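Local coordinates for Hcp1 (Flavobacterium johnsoniae, PDB 6BDC), which probably forms the stacked hexameric rings of the type VI secretion tube and, as an effector chaperone, carries effectors in the ring channel, at the interface of chains A and B. Sequence-based numbering; all coordinates share one arbitrary frame. Chains: chain A/B, Hcp1.

Contact 1: the interface of chains A and B. Residues chain A 3-5, 16-18; chain B 97-99.
B:Phe97 reaches across to A:Thr5 at one end of the subunit boundary in this Hcp (TssD) ring, where strand 88-98 of chain B runs antiparallel to the start of strand 18-24 of chain A. Its side chain leaves the backbone with CG anti to the backbone N (chi1 169°), which carries the ring toward strand 4-9 of chain A. Followed outward, CB and CG lead to CD2 and CE2, the ring carbons that do the touching: the methyl of A:Thr5 comes in obliquely beyond the rim, above the ring plane, its CG2 3.4 Å from B:Phe97 CE2, and the same two carbons pass the carbonyl oxygen of A:Leu17. At the tip, CZ comes 4.0 Å from the carbonyl O of A:Phe3.

That A:Leu17 oxygen accepts a hydrogen bond from the backbone N of B:His99 (3.2 Å), the donor tilted 21° from the carbonyl plane. The imidazole of B:His99 then turns alongside A:Leu17, whose CB sits 3.9 Å above the centre of one ring face, while the methyl CD2 packs on the ring's CD2 at 3.6 Å. A:Asn18 pairs with B:Asp98 in the antiparallel bridge. Their side chains run side by side, amide and carboxylate planes 50° apart, without a hydrogen bond between their tips.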
# COMPACT_ATOMS: atom_id res chain seq x y z
N PHE A 3 -2.84 26.56 11.03
CA PHE A 3 -3.96 26.26 11.91
C PHE A 3 -3.49 25.45 13.11
O PHE A 3 -2.53 24.68 13.01
CB PHE A 3 -5.06 25.51 11.16
CG PHE A 3 -6.28 26.34 10.85
CD1 PHE A 3 -7.32 26.43 11.76
CD2 PHE A 3 -6.39 27.01 9.64
CE1 PHE A 3 -8.44 27.19 11.47
CE2 PHE A 3 -7.51 27.77 9.35
CZ PHE A 3 -8.54 27.86 10.26
N LEU A 4 -4.17 25.62 14.24
CA LEU A 4 -3.83 24.88 15.44
C LEU A 4 -5.11 24.61 16.22
O LEU A 4 -5.99 25.48 16.29
CB LEU A 4 -2.81 25.63 16.30
N THR A 5 -5.21 23.42 16.79
CA THR A 5 -6.41 23.01 17.49
C THR A 5 -6.05 22.42 18.85
O THR A 5 -4.88 22.20 19.18
CB THR A 5 -7.21 21.98 16.69
OG1 THR A 5 -8.56 21.95 17.16
CG2 THR A 5 -6.63 20.60 16.87
N VAL A 16 -3.44 18.74 20.05
CA VAL A 16 -3.97 17.75 19.13
C VAL A 16 -3.19 17.83 17.83
O VAL A 16 -3.10 18.89 17.20
CB VAL A 16 -5.47 17.95 18.87
CG1 VAL A 16 -5.94 16.95 17.85
CG2 VAL A 16 -6.24 17.79 20.16
N LEU A 17 -2.63 16.69 17.42
CA LEU A 17 -1.94 16.61 16.14
C LEU A 17 -2.93 16.36 15.00
O LEU A 17 -2.94 17.10 14.01
CB LEU A 17 -0.86 15.53 16.19
CG LEU A 17 0.05 15.61 17.42
CD1 LEU A 17 0.98 14.40 17.50
CD2 LEU A 17 0.86 16.92 17.46
N ASN A 18 -3.77 15.33 15.13
CA ASN A 18 -4.73 14.98 14.09
C ASN A 18 -6.11 14.78 14.70
O ASN A 18 -6.24 14.22 15.79
CB ASN A 18 -4.32 13.69 13.36
CG ASN A 18 -3.04 13.83 12.56
OD1 ASN A 18 -2.42 14.89 12.55
ND2 ASN A 18 -2.63 12.75 11.90
N PHE B 97 -8.52 17.24 10.37
CA PHE B 97 -7.41 18.15 10.65
C PHE B 97 -6.12 17.35 10.75
O PHE B 97 -6.05 16.38 11.51
CB PHE B 97 -7.64 18.95 11.93
CG PHE B 97 -6.42 19.69 12.39
CD1 PHE B 97 -5.79 20.60 11.57
CD2 PHE B 97 -5.91 19.48 13.65
CE1 PHE B 97 -4.67 21.28 12.00
CE2 PHE B 97 -4.78 20.16 14.08
CZ PHE B 97 -4.17 21.06 13.25
N ASP B 98 -5.12 17.76 9.99
CA ASP B 98 -3.79 17.15 10.01
C ASP B 98 -2.77 18.27 10.10
O ASP B 98 -2.64 19.06 9.16
CB ASP B 98 -3.55 16.29 8.77
CG ASP B 98 -2.08 16.03 8.52
OD1 ASP B 98 -1.43 16.86 7.84
OD2 ASP B 98 -1.56 14.99 8.98
N HIS B 99 -2.04 18.33 11.21
CA HIS B 99 -1.05 19.39 11.40
C HIS B 99 0.18 19.19 10.52
O HIS B 99 1.03 20.08 10.46
CB HIS B 99 -0.64 19.48 12.88
CG HIS B 99 0.42 18.50 13.28
ND1 HIS B 99 0.62 17.29 12.64
CD2 HIS B 99 1.34 18.55 14.28
CE1 HIS B 99 1.62 16.65 13.22
NE2 HIS B 99 2.07 17.39 14.21

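Contact 2: the interface of chains A and B. Residues chain A 20-23; chain B 92-95.
A:Tyr21 has its CG between the backbone N and the carbonyl carbon (chi1 62°), and B:Glu95 has its CG anti to the backbone N (chi1 -175°); together these torsions lay the phenol and the extended glutamate side by side, pointing the same way. The phenol ring packs on the glutamate's aliphatic stem, A:Tyr21 CZ lying 3.5 Å from B:Glu95 CB. At the tips the hydroxyl and the carboxylate are modelled too close together, so the detail of their meeting is doubtful.

Along the backbones, strand 18-24 of chain A and strand 88-98 of chain B form an antiparallel beta sheet across the subunit boundary, the edge-to-edge joint of the Hcp ring. A:Tyr21 and B:Glu95 exchange a pair of backbone hydrogen bonds, A:Tyr21 N to B:Glu95 O measuring 3.2 Å. A:Leu23 and B:Tyr93 exchange a second, shorter pair, with A:Leu23 N 2.9 Å from B:Tyr93 O. Their side chains run alongside each other, A:Leu23 CD1 4.1 Å from B:Tyr93 CD2.

A:Asp22 and B:Lys94 meet through their stems. Their ionisable ends, presumably of opposite charge, stay apart, A:Asp22 OD2 being 5.9 Å from B:Lys94 NZ. Nearer the backbones, A:Asp22 CB touches B:Lys94 CB at 3.6 Å.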
# COMPACT_ATOMS: atom_id res chain seq x y z
N SER A 20 -10.32 13.79 13.21
CA SER A 20 -11.25 13.51 12.12
C SER A 20 -12.55 12.99 12.72
O SER A 20 -12.57 12.37 13.78
CB SER A 20 -10.67 12.51 11.11
OG SER A 20 -11.01 11.17 11.44
N TYR A 21 -13.65 13.26 12.01
CA TYR A 21 -14.97 12.77 12.38
C TYR A 21 -15.78 12.71 11.10
O TYR A 21 -15.76 13.66 10.30
CB TYR A 21 -15.65 13.66 13.43
CG TYR A 21 -15.90 15.08 12.97
CD1 TYR A 21 -14.90 16.04 13.05
CD2 TYR A 21 -17.13 15.46 12.45
CE1 TYR A 21 -15.12 17.35 12.63
CE2 TYR A 21 -17.36 16.76 12.03
CZ TYR A 21 -16.35 17.70 12.12
OH TYR A 21 -16.57 18.99 11.70
N ASP A 22 -16.49 11.60 10.89
CA ASP A 22 -17.15 11.39 9.62
C ASP A 22 -18.54 10.82 9.85
O ASP A 22 -18.79 10.11 10.83
CB ASP A 22 -16.33 10.48 8.70
CG ASP A 22 -16.18 9.08 9.24
OD1 ASP A 22 -17.08 8.24 8.99
OD2 ASP A 22 -15.16 8.80 9.91
N LEU A 23 -19.44 11.13 8.92
CA LEU A 23 -20.79 10.62 8.91
C LEU A 23 -21.11 10.11 7.51
O LEU A 23 -20.61 10.64 6.51
CB LEU A 23 -21.82 11.68 9.31
CG LEU A 23 -21.60 12.49 10.58
CD1 LEU A 23 -20.75 13.73 10.31
CD2 LEU A 23 -22.93 12.89 11.19
N LYS B 92 -21.83 11.12 2.17
CA LYS B 92 -20.74 10.93 3.11
C LYS B 92 -20.06 12.27 3.36
O LYS B 92 -20.04 13.14 2.49
CB LYS B 92 -19.71 9.91 2.60
N TYR B 93 -19.49 12.41 4.55
CA TYR B 93 -18.84 13.65 4.96
C TYR B 93 -17.76 13.32 5.97
O TYR B 93 -17.93 12.43 6.80
CB TYR B 93 -19.85 14.64 5.57
CG TYR B 93 -19.25 15.91 6.12
CD1 TYR B 93 -19.09 17.03 5.32
CD2 TYR B 93 -18.84 15.98 7.45
CE1 TYR B 93 -18.54 18.20 5.83
CE2 TYR B 93 -18.28 17.15 7.96
CZ TYR B 93 -18.14 18.25 7.15
OH TYR B 93 -17.59 19.41 7.65
N LYS B 94 -16.65 14.05 5.90
CA LYS B 94 -15.55 13.89 6.85
C LYS B 94 -14.75 15.18 6.91
O LYS B 94 -14.20 15.62 5.89
CB LYS B 94 -14.65 12.71 6.47
CG LYS B 94 -13.25 12.80 7.06
CD LYS B 94 -12.45 11.53 6.81
CE LYS B 94 -10.96 11.81 6.91
NZ LYS B 94 -10.18 10.58 7.19
N GLU B 95 -14.70 15.78 8.08
CA GLU B 95 -13.82 16.91 8.34
C GLU B 95 -12.59 16.39 9.07
O GLU B 95 -12.70 15.69 10.08
CB GLU B 95 -14.52 18.00 9.17
CG GLU B 95 -13.67 19.26 9.36
CD GLU B 95 -14.51 20.49 9.62
OE1 GLU B 95 -15.67 20.35 10.06
OE2 GLU B 95 -14.01 21.61 9.37

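Contact 3: the interface of chains A and B. Residues chain A 24-25, 27, 31, 33; chain B 41, 89-91, 112.
A:Gln25 and B:Val91 are joined by a backbone hydrogen bond, A:Gln25 N to B:Val91 O at 2.9 Å, nearly straight at 170° about the hydrogen. This is where the chain A segment following strand 18-24 runs on along strand 88-98 of its neighbour, extending the Hcp subunit joint. The stem of A:Gln25 lies next to the same acceptor, its CG 3.5 Å from B:Val91 O. Farther out, the amide NE2 is close to the carbonyl O of B:Met90, a selenomethionine, but its N-H groups point elsewhere, giving no hydrogen bond.

B:Val91 also makes the main apolar contact. Both of its methyls bear on CG2 of A:Thr27, with CG1 at 3.6 Å, and the two side chains cross at about a right angle. A:Thr27 has CG2 anti to its carbonyl carbon, with OG1 at a chi1 of 63°; this turns the methyl to the valine and the hydroxyl toward B:Arg41, whose side chain is modelled only to NE, 3.9 Å from OG1.

Around this, the chain A loop carries A:Pro33 past B:Tyr89, modelled only to CB, CG to CB at 4.4 Å, and brings A:Gly31 to strand 105-113, where its CA rests 3.9 Å from B:Ser112 CB.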
# COMPACT_ATOMS: atom_id res chain seq x y z
N ALA A 24 -21.98 9.11 7.44
CA ALA A 24 -22.28 8.49 6.16
C ALA A 24 -23.63 7.80 6.21
O ALA A 24 -24.03 7.25 7.24
CB ALA A 24 -21.19 7.49 5.76
N GLN A 25 -24.32 7.84 5.08
CA GLN A 25 -25.50 7.02 4.84
C GLN A 25 -25.29 6.24 3.55
O GLN A 25 -24.67 6.72 2.61
CB GLN A 25 -26.78 7.88 4.75
CG GLN A 25 -26.60 9.25 4.14
CD GLN A 25 -27.92 9.92 3.83
OE1 GLN A 25 -28.93 9.25 3.60
NE2 GLN A 25 -27.94 11.25 3.83
N THR A 27 -26.21 4.27 0.03
CA THR A 27 -27.07 4.49 -1.13
C THR A 27 -27.40 3.15 -1.79
O THR A 27 -26.60 2.21 -1.75
CB THR A 27 -26.42 5.42 -2.15
OG1 THR A 27 -25.22 4.82 -2.66
CG2 THR A 27 -26.08 6.75 -1.51
N GLY A 31 -27.26 6.63 -6.38
CA GLY A 31 -27.97 7.56 -5.53
C GLY A 31 -28.85 6.68 -4.69
O GLY A 31 -28.36 5.70 -4.14
N PRO A 33 -30.45 6.83 -1.79
CA PRO A 33 -29.87 6.69 -0.48
C PRO A 33 -30.63 5.63 0.25
O PRO A 33 -31.85 5.67 0.27
CB PRO A 33 -30.16 8.04 0.15
CG PRO A 33 -30.16 8.99 -1.00
CD PRO A 33 -30.30 8.21 -2.27
N ARG B 41 -22.10 10.48 -8.85
CA ARG B 41 -21.39 10.65 -7.59
C ARG B 41 -20.18 11.56 -7.81
O ARG B 41 -19.40 11.36 -8.74
CB ARG B 41 -20.94 9.30 -7.04
CG ARG B 41 -21.96 8.63 -6.12
CD ARG B 41 -21.71 7.14 -5.99
NE ARG B 41 -22.64 6.50 -5.06
N TYR B 89 -27.79 14.69 -3.13
CA TYR B 89 -27.99 14.41 -1.72
C TYR B 89 -26.64 14.14 -1.04
O TYR B 89 -25.78 13.46 -1.60
CB TYR B 89 -28.92 13.21 -1.52
N MSE B 90 -26.47 14.70 0.15
CA MSE B 90 -25.27 14.45 0.95
C MSE B 90 -25.25 12.99 1.42
O MSE B 90 -26.17 12.54 2.09
CB MSE B 90 -25.21 15.39 2.15
CG MSE B 90 -24.18 16.50 2.03
SE MSE B 90 -22.36 15.91 2.36
CE MSE B 90 -21.52 17.66 2.57
N VAL B 91 -24.19 12.27 1.06
CA VAL B 91 -24.09 10.84 1.31
C VAL B 91 -23.00 10.51 2.31
O VAL B 91 -23.21 9.70 3.22
CB VAL B 91 -23.86 10.07 -0.01
CG1 VAL B 91 -23.56 8.60 0.27
CG2 VAL B 91 -25.09 10.19 -0.90
N SER B 112 -24.46 12.67 -4.14
CA SER B 112 -25.05 11.82 -5.16
C SER B 112 -26.14 12.61 -5.88
O SER B 112 -27.21 12.85 -5.32
CB SER B 112 -25.62 10.54 -4.55
OG SER B 112 -26.29 9.78 -5.53

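All three contacts draw on strand 88-98 of chain B, which meets chain A along most of its length. Strand 18-24 of chain A runs through contact 1 and contact 2, whose C-alpha centres are about 15 Å apart, and ends at A:Ala24 in contact 3, where the loop begins. Contact 3 lies about 13 Å from contact 2 and about 28 Å from contact 1. The seam thus passes from the end of the paired strands, through their regular sheet pairing, to a loop that lies against the neighbour, reaching its strands 41-47 and 105-113. Six copies make up the deposited assembly, so this head-to-tail joint, repeated, would close a ring.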